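Local coordinates for interpain A (Prevotella intermedia, PDB 3BB7), which probably hydrolyses peptide bonds as a C10-family cysteine protease, made as an inactive zymogen, at residues A116-V124 and A265-G273; S137-N145 and V191-G199. The protein carries 1 engineered substitution. One frame throughout, in Å; residues are numbered along the deposited sequence.

Interaction 1 (A116-V124 and A265-G273); sequences AVATATAQV and AGHAFVIDG. Engineered in segment 116-124: Ala116 (natural residue Cys). Unlike the reference sequence in segment 116-124: Val124 (reference Ala).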
loop_
_atom_site.group_PDB
_atom_site.type_symbol
_atom_site.label_atom_id
_atom_site.label_comp_id
_atom_site.label_asym_id
_atom_site.label_seq_id
_atom_site.Cartn_x
_atom_site.Cartn_y
_atom_site.Cartn_z
ATOM N N ALA A 116 -7.875 -1.288 -1.808
ATOM C CA ALA A 116 -6.512 -0.879 -1.446
ATOM C C ALA A 116 -5.559 -0.985 -2.610
ATOM O O ALA A 116 -4.629 -0.177 -2.746
ATOM C CB ALA A 116 -5.995 -1.730 -0.296
ATOM N N VAL A 117 -5.761 -1.989 -3.467
ATOM C CA VAL A 117 -4.867 -2.151 -4.632
ATOM C C VAL A 117 -5.030 -0.975 -5.573
ATOM O O VAL A 117 -4.043 -0.457 -6.098
ATOM C CB VAL A 117 -5.128 -3.508 -5.363
ATOM C CG1 VAL A 117 -4.398 -3.584 -6.689
ATOM C CG2 VAL A 117 -4.690 -4.654 -4.437
ATOM N N ALA A 118 -6.274 -0.530 -5.780
ATOM C CA ALA A 118 -6.489 0.620 -6.664
ATOM C C ALA A 118 -5.898 1.885 -6.073
ATOM O O ALA A 118 -5.266 2.661 -6.787
ATOM C CB ALA A 118 -7.945 0.798 -6.960
ATOM N N THR A 119 -6.051 2.101 -4.766
ATOM C CA THR A 119 -5.528 3.311 -4.141
ATOM C C THR A 119 -3.985 3.335 -4.197
ATOM O O THR A 119 -3.370 4.395 -4.490
ATOM C CB THR A 119 -6.069 3.410 -2.716
ATOM O OG1 THR A 119 -7.486 3.610 -2.790
ATOM C CG2 THR A 119 -5.423 4.542 -1.939
ATOM N N ALA A 120 -3.355 2.192 -3.917
ATOM C CA ALA A 120 -1.896 2.127 -3.994
ATOM C C ALA A 120 -1.422 2.355 -5.445
ATOM O O ALA A 120 -0.536 3.171 -5.687
ATOM C CB ALA A 120 -1.408 0.769 -3.478
ATOM N N THR A 121 -2.045 1.678 -6.418
ATOM C CA THR A 121 -1.660 1.841 -7.820
ATOM C C THR A 121 -1.867 3.282 -8.278
ATOM O O THR A 121 -0.992 3.865 -8.919
ATOM C CB THR A 121 -2.481 0.862 -8.677
ATOM O OG1 THR A 121 -2.220 -0.478 -8.231
ATOM C CG2 THR A 121 -2.091 0.968 -10.137
ATOM N N ALA A 122 -2.998 3.890 -7.924
ATOM C CA ALA A 122 -3.253 5.277 -8.355
ATOM C C ALA A 122 -2.169 6.219 -7.803
ATOM O O ALA A 122 -1.709 7.122 -8.514
ATOM C CB ALA A 122 -4.662 5.696 -7.924
ATOM N N GLN A 123 -1.758 6.006 -6.553
ATOM C CA GLN A 123 -0.748 6.909 -5.982
ATOM C C GLN A 123 0.600 6.731 -6.683
ATOM O O GLN A 123 1.325 7.708 -6.901
ATOM C CB GLN A 123 -0.613 6.738 -4.484
ATOM C CG GLN A 123 -1.856 7.184 -3.717
ATOM C CD GLN A 123 -1.635 7.256 -2.215
ATOM O OE1 GLN A 123 -1.467 8.346 -1.644
ATOM N NE2 GLN A 123 -1.636 6.098 -1.565
ATOM N N VAL A 124 0.963 5.496 -7.036
ATOM C CA VAL A 124 2.194 5.311 -7.797
ATOM C C VAL A 124 2.095 5.921 -9.201
ATOM O O VAL A 124 3.020 6.600 -9.629
ATOM C CB VAL A 124 2.580 3.816 -7.840
ATOM C CG1 VAL A 124 3.832 3.594 -8.768
ATOM C CG2 VAL A 124 2.902 3.347 -6.425
ATOM N N ALA A 265 -10.978 -8.195 2.202
ATOM C CA ALA A 265 -10.603 -7.614 0.905
ATOM C C ALA A 265 -9.126 -7.293 0.750
ATOM O O ALA A 265 -8.745 -6.499 -0.121
ATOM C CB ALA A 265 -11.417 -6.372 0.621
ATOM N N GLY A 266 -8.290 -7.900 1.573
ATOM C CA GLY A 266 -6.844 -7.732 1.438
ATOM C C GLY A 266 -6.257 -6.464 1.997
ATOM O O GLY A 266 -6.893 -5.705 2.741
ATOM N N HIS A 267 -4.988 -6.268 1.669
ATOM C CA HIS A 267 -4.250 -5.122 2.133
ATOM C C HIS A 267 -3.321 -4.732 1.004
ATOM O O HIS A 267 -2.816 -5.580 0.252
ATOM C CB HIS A 267 -3.426 -5.462 3.391
ATOM C CG HIS A 267 -2.850 -6.842 3.379
ATOM N ND1 HIS A 267 -1.525 -7.111 3.096
ATOM C CD2 HIS A 267 -3.434 -8.038 3.625
ATOM C CE1 HIS A 267 -1.330 -8.421 3.134
ATOM N NE2 HIS A 267 -2.471 -9.002 3.465
ATOM N N ALA A 268 -3.070 -3.449 0.868
ATOM C CA ALA A 268 -2.079 -2.988 -0.099
ATOM C C ALA A 268 -1.703 -1.573 0.246
ATOM O O ALA A 268 -2.476 -0.836 0.856
ATOM C CB ALA A 268 -2.608 -3.088 -1.567
ATOM N N PHE A 269 -0.490 -1.204 -0.133
ATOM C CA PHE A 269 0.058 0.063 0.254
ATOM C C PHE A 269 1.219 0.336 -0.672
ATOM O O PHE A 269 1.554 -0.502 -1.533
ATOM C CB PHE A 269 0.472 0.068 1.744
ATOM C CG PHE A 269 1.353 -1.096 2.173
ATOM C CD1 PHE A 269 2.757 -1.029 2.083
ATOM C CD2 PHE A 269 0.781 -2.242 2.711
ATOM C CE1 PHE A 269 3.558 -2.093 2.525
ATOM C CE2 PHE A 269 1.594 -3.307 3.162
ATOM C CZ PHE A 269 2.959 -3.227 3.043
ATOM N N VAL A 270 1.831 1.502 -0.499
ATOM C CA VAL A 270 2.990 1.873 -1.300
ATOM C C VAL A 270 4.227 1.961 -0.408
ATOM O O VAL A 270 4.173 2.588 0.673
ATOM C CB VAL A 270 2.793 3.213 -2.066
ATOM C CG1 VAL A 270 4.010 3.536 -2.935
ATOM C CG2 VAL A 270 1.511 3.136 -2.882
ATOM N N ILE A 271 5.327 1.344 -0.852
ATOM C CA ILE A 271 6.638 1.622 -0.223
ATOM C C ILE A 271 7.276 2.706 -1.048
ATOM O O ILE A 271 7.544 2.529 -2.254
ATOM C CB ILE A 271 7.567 0.386 -0.175
ATOM C CG1 ILE A 271 6.944 -0.699 0.739
ATOM C CG2 ILE A 271 9.022 0.800 0.256
ATOM C CD1 ILE A 271 7.685 -2.021 0.638
ATOM N N ASP A 272 7.563 3.826 -0.405
ATOM C CA ASP A 272 8.072 4.974 -1.126
ATOM C C ASP A 272 9.345 5.558 -0.548
ATOM O O ASP A 272 9.684 6.708 -0.812
ATOM C CB ASP A 272 6.986 6.044 -1.308
ATOM C CG ASP A 272 6.583 6.716 -0.031
ATOM O OD1 ASP A 272 5.942 7.790 -0.132
ATOM O OD2 ASP A 272 6.899 6.205 1.080
ATOM N N GLY A 273 10.095 4.734 0.176
ATOM C CA GLY A 273 11.418 5.181 0.671
ATOM C C GLY A 273 11.933 4.163 1.671
ATOM O O GLY A 273 11.255 3.164 1.980
HETATM O O HOH W 1 -8.852 -3.556 -0.139
HETATM O O HOH W 2 -3.654 1.298 -0.449
#
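Ala120 CB meets the peptide carbonyl of Phe269, 3.8 Å from Phe269 O, whereas the rings of Phe269 and His267 set off away from the helix. The Gln123 amide is held from outside, OE1 by Thr92 and Trp94 N, NE2 by Asn283. The His267 ring stacks on Trp53 and its NE2 bonds to Glu310, while His267 ND1 stands 7.8 Å from Ala116 CB. Ala116 is an engineered replacement of the cysteine predicted to be the nucleophile, and His267 is the predicted proton acceptor. Their separation is consistent with an unassembled catalytic pair in the zymogen.

In the contact itself, small apolar groups let the helix and strand axes come within 6.7 Å; the two run nearly parallel (13°). Ala116 CB sits 3.6 Å from Ala268 N, and the Ala268 methyl packs against Ala116 and Val117 CG2. Further along, Val270 reaches the helix with both branches. CG1, anti to its backbone N (chi1 -178°), meets Val124 CG2 at 3.7 Å, and CG2 packs against the backbone and methyl of Ala120. Water 2 lies between the carbonyl oxygens of Ala116 and Ala268, and water 1 accepts from Ala116 N near Ala265 O.

Helix 116-128 is thus pressed against strand 267-274 of the large antiparallel sheet, with helix 208-218 touching Val117 and Ala268, helix 176-192 touching Thr121, and strand 251-255 touching Val124.

Interaction 2 (S137-N145 and V191-G199); sequences SHTVHYPAN and VASEMQYGG
One direct hydrogen bond joins the segments: His138 NE2 donates to Glu194 OE2 over 2.7 Å, with an N-H...O angle of 157°. The acceptor lies close to the imidazole plane and offers its syn lone pair, although the ring and carboxylate planes are turned 50° apart. With CG anti to the backbone N (chi1 -171°), the His138 ring stretches over to a carboxylate carried by the positive-phi residue of the Schellman motif that ends the helix. The bend at chi2 of Glu194 swings that group toward the strand.

Water carries the remaining polar links. Water 3 donates to Thr139 O and to Glu194 OE1, so both carboxylate oxygens are engaged. Water 4 donates to His141 O and Met195 O and accepts from Tyr197 N; water 6 similarly connects Ala144 N with Tyr197 O.

Among apolar contacts, Val140 CG2 comes to the edge of the Tyr197 ring, 3.8 Å from CE1, while Met195 CG covers one face of that ring. At the exposed end Ala144 CB lies 3.6 Å from Gln196 CG. Two carbons instead meet carbonyl oxygens: Val191 CG1 is 3.4 Å from His138 O, and Tyr142 turns a ring edge to Tyr197 O, 3.3 Å from CE1.

Strand 138-142 pairs with strand 150-154, whose Ile152 touches Val191 and Tyr197, so this two-stranded sheet packs against the C-terminal end of helix 176-192; Tyr218 of helix 208-218 meets the His138 ring.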
loop_
_atom_site.group_PDB
_atom_site.type_symbol
_atom_site.label_atom_id
_atom_site.label_comp_id
_atom_site.label_asym_id
_atom_site.label_seq_id
_atom_site.Cartn_x
_atom_site.Cartn_y
_atom_site.Cartn_z
ATOM N N SER A 137 -10.106 -1.046 -23.326
ATOM C CA SER A 137 -11.235 -0.874 -22.415
ATOM C C SER A 137 -11.514 -2.180 -21.735
ATOM O O SER A 137 -11.102 -3.229 -22.212
ATOM C CB SER A 137 -12.489 -0.421 -23.183
ATOM O OG SER A 137 -12.813 -1.307 -24.234
ATOM N N HIS A 138 -12.204 -2.102 -20.598
ATOM C CA HIS A 138 -12.547 -3.303 -19.857
ATOM C C HIS A 138 -13.692 -3.010 -18.911
ATOM O O HIS A 138 -13.899 -1.876 -18.508
ATOM C CB HIS A 138 -11.338 -3.798 -19.054
ATOM C CG HIS A 138 -11.517 -5.147 -18.418
ATOM N ND1 HIS A 138 -11.817 -6.283 -19.138
ATOM C CD2 HIS A 138 -11.353 -5.547 -17.129
ATOM C CE1 HIS A 138 -11.862 -7.321 -18.311
ATOM N NE2 HIS A 138 -11.579 -6.902 -17.091
ATOM N N THR A 139 -14.409 -4.075 -18.550
ATOM C CA THR A 139 -15.548 -4.000 -17.655
ATOM C C THR A 139 -15.439 -5.097 -16.599
ATOM O O THR A 139 -15.037 -6.234 -16.926
ATOM C CB THR A 139 -16.850 -4.174 -18.474
ATOM O OG1 THR A 139 -16.949 -3.104 -19.419
ATOM C CG2 THR A 139 -18.093 -4.154 -17.579
ATOM N N VAL A 140 -15.711 -4.750 -15.334
ATOM C CA VAL A 140 -15.999 -5.764 -14.312
ATOM C C VAL A 140 -17.438 -5.567 -13.838
ATOM O O VAL A 140 -18.129 -4.628 -14.274
ATOM C CB VAL A 140 -15.004 -5.697 -13.146
ATOM C CG1 VAL A 140 -13.563 -5.839 -13.658
ATOM C CG2 VAL A 140 -15.150 -4.392 -12.332
ATOM N N HIS A 141 -17.930 -6.462 -12.989
ATOM C CA HIS A 141 -19.343 -6.422 -12.581
ATOM C C HIS A 141 -19.463 -6.399 -11.078
ATOM O O HIS A 141 -18.572 -6.884 -10.355
ATOM C CB HIS A 141 -20.116 -7.611 -13.192
ATOM C CG HIS A 141 -20.226 -7.512 -14.684
ATOM N ND1 HIS A 141 -19.264 -8.013 -15.542
ATOM C CD2 HIS A 141 -21.141 -6.889 -15.471
ATOM C CE1 HIS A 141 -19.595 -7.725 -16.793
ATOM N NE2 HIS A 141 -20.737 -7.059 -16.778
ATOM N N TYR A 142 -20.597 -5.870 -10.606
ATOM C CA TYR A 142 -20.935 -5.894 -9.190
ATOM C C TYR A 142 -22.291 -6.560 -9.019
ATOM O O TYR A 142 -23.286 -6.085 -9.563
ATOM C CB TYR A 142 -20.963 -4.485 -8.592
ATOM C CG TYR A 142 -21.405 -4.537 -7.146
ATOM C CD1 TYR A 142 -20.573 -5.093 -6.158
ATOM C CD2 TYR A 142 -22.654 -4.059 -6.764
ATOM C CE1 TYR A 142 -20.984 -5.187 -4.824
ATOM C CE2 TYR A 142 -23.074 -4.136 -5.437
ATOM C CZ TYR A 142 -22.239 -4.700 -4.470
ATOM O OH TYR A 142 -22.638 -4.773 -3.155
ATOM N N PRO A 143 -22.353 -7.665 -8.261
ATOM C CA PRO A 143 -21.238 -8.325 -7.565
ATOM C C PRO A 143 -20.310 -9.011 -8.550
ATOM O O PRO A 143 -20.742 -9.362 -9.678
ATOM C CB PRO A 143 -21.962 -9.361 -6.718
ATOM C CG PRO A 143 -23.162 -9.697 -7.531
ATOM C CD PRO A 143 -23.621 -8.395 -8.070
ATOM N N ALA A 144 -19.047 -9.189 -8.154
ATOM C CA ALA A 144 -18.053 -9.721 -9.070
ATOM C C ALA A 144 -18.413 -11.087 -9.641
ATOM O O ALA A 144 -18.047 -11.395 -10.804
ATOM C CB ALA A 144 -16.690 -9.770 -8.390
ATOM N N ASN A 145 -19.163 -11.878 -8.864
ATOM C CA ASN A 145 -19.532 -13.233 -9.292
ATOM C C ASN A 145 -20.737 -13.336 -10.216
ATOM O O ASN A 145 -21.161 -14.448 -10.595
ATOM C CB ASN A 145 -19.644 -14.203 -8.132
ATOM C CG ASN A 145 -20.813 -13.917 -7.207
ATOM O OD1 ASN A 145 -21.662 -13.072 -7.459
ATOM N ND2 ASN A 145 -20.855 -14.659 -6.122
ATOM N N VAL A 191 -10.619 -1.326 -12.218
ATOM C CA VAL A 191 -11.072 -2.155 -13.346
ATOM C C VAL A 191 -9.875 -2.898 -13.970
ATOM O O VAL A 191 -9.954 -4.090 -14.283
ATOM C CB VAL A 191 -11.804 -1.298 -14.383
ATOM C CG1 VAL A 191 -12.055 -2.102 -15.665
ATOM C CG2 VAL A 191 -13.122 -0.771 -13.766
ATOM N N ALA A 192 -8.754 -2.200 -14.146
ATOM C CA ALA A 192 -7.521 -2.827 -14.681
ATOM C C ALA A 192 -7.034 -4.002 -13.832
ATOM O O ALA A 192 -6.441 -4.950 -14.369
ATOM C CB ALA A 192 -6.428 -1.822 -14.809
ATOM N N SER A 193 -7.312 -3.958 -12.527
ATOM C CA SER A 193 -6.861 -4.968 -11.584
ATOM C C SER A 193 -7.888 -6.045 -11.350
ATOM O O SER A 193 -7.717 -6.877 -10.447
ATOM C CB SER A 193 -6.495 -4.302 -10.265
ATOM O OG SER A 193 -5.396 -3.404 -10.455
ATOM N N GLU A 194 -8.952 -6.057 -12.172
ATOM C CA GLU A 194 -10.062 -7.031 -12.002
ATOM C C GLU A 194 -10.664 -6.976 -10.594
ATOM O O GLU A 194 -10.977 -8.013 -9.978
ATOM C CB GLU A 194 -9.614 -8.447 -12.339
ATOM C CG GLU A 194 -10.720 -9.395 -12.767
ATOM C CD GLU A 194 -11.406 -8.992 -14.066
ATOM O OE1 GLU A 194 -12.523 -9.514 -14.314
ATOM O OE2 GLU A 194 -10.838 -8.176 -14.822
ATOM N N MET A 195 -10.860 -5.758 -10.096
ATOM C CA MET A 195 -11.372 -5.551 -8.749
ATOM C C MET A 195 -12.702 -6.270 -8.516
ATOM O O MET A 195 -13.582 -6.264 -9.393
ATOM C CB MET A 195 -11.574 -4.048 -8.508
ATOM C CG MET A 195 -11.805 -3.609 -7.045
ATOM S SD MET A 195 -10.432 -3.998 -5.921
ATOM C CE MET A 195 -9.183 -2.840 -6.498
ATOM N N GLN A 196 -12.846 -6.820 -7.308
ATOM C CA GLN A 196 -14.103 -7.412 -6.826
ATOM C C GLN A 196 -14.621 -6.366 -5.850
ATOM O O GLN A 196 -14.209 -6.306 -4.692
ATOM C CB GLN A 196 -13.829 -8.737 -6.119
ATOM C CG GLN A 196 -13.332 -9.793 -7.135
ATOM C CD GLN A 196 -13.136 -11.151 -6.532
ATOM O OE1 GLN A 196 -12.151 -11.835 -6.842
ATOM N NE2 GLN A 196 -14.073 -11.565 -5.679
ATOM N N TYR A 197 -15.548 -5.538 -6.319
ATOM C CA TYR A 197 -15.944 -4.354 -5.572
ATOM C C TYR A 197 -16.876 -4.709 -4.430
ATOM O O TYR A 197 -17.701 -5.647 -4.513
ATOM C CB TYR A 197 -16.619 -3.358 -6.492
ATOM C CG TYR A 197 -15.625 -2.535 -7.284
ATOM C CD1 TYR A 197 -15.424 -2.774 -8.642
ATOM C CD2 TYR A 197 -14.901 -1.508 -6.686
ATOM C CE1 TYR A 197 -14.484 -2.025 -9.401
ATOM C CE2 TYR A 197 -13.978 -0.741 -7.425
ATOM C CZ TYR A 197 -13.794 -0.988 -8.789
ATOM O OH TYR A 197 -12.874 -0.248 -9.474
ATOM N N GLY A 198 -16.802 -3.912 -3.362
ATOM C CA GLY A 198 -17.729 -4.086 -2.240
ATOM C C GLY A 198 -17.969 -2.757 -1.563
ATOM O O GLY A 198 -17.243 -1.794 -1.812
ATOM N N GLY A 199 -19.001 -2.691 -0.729
ATOM C CA GLY A 199 -19.266 -1.473 0.052
ATOM C C GLY A 199 -18.322 -1.284 1.227
ATOM O O GLY A 199 -17.425 -2.093 1.444
HETATM O O HOH W 3 -14.418 -8.744 -16.032
HETATM O O HOH W 4 -16.374 -6.020 -9.009
HETATM O O HOH W 5 -20.732 -5.242 -1.063
HETATM O O HOH W 6 -18.167 -8.098 -5.709
#

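The two contacts lie with centres 17 Å apart, interaction 2 nested within the chain loop that interaction 1 closes. Helix 116-128 is common ground: one side faces the strand of interaction 1, and another receives the turn after helix 176-192. There Met195 CE packs 3.8 Å from Ala118 N, and Ser193 OG lies 3.9 Å from Val117 CG1. The Met195 side chain is about 7 Å from that of Ala116, at the predicted nucleophile position, and about 12 Å from that of His267. Interaction 1 holds both predicted catalytic positions, as expected where central helix meets sheet in a papain-like fold, whereas interaction 2 lies peripherally, in the part bordering that helix.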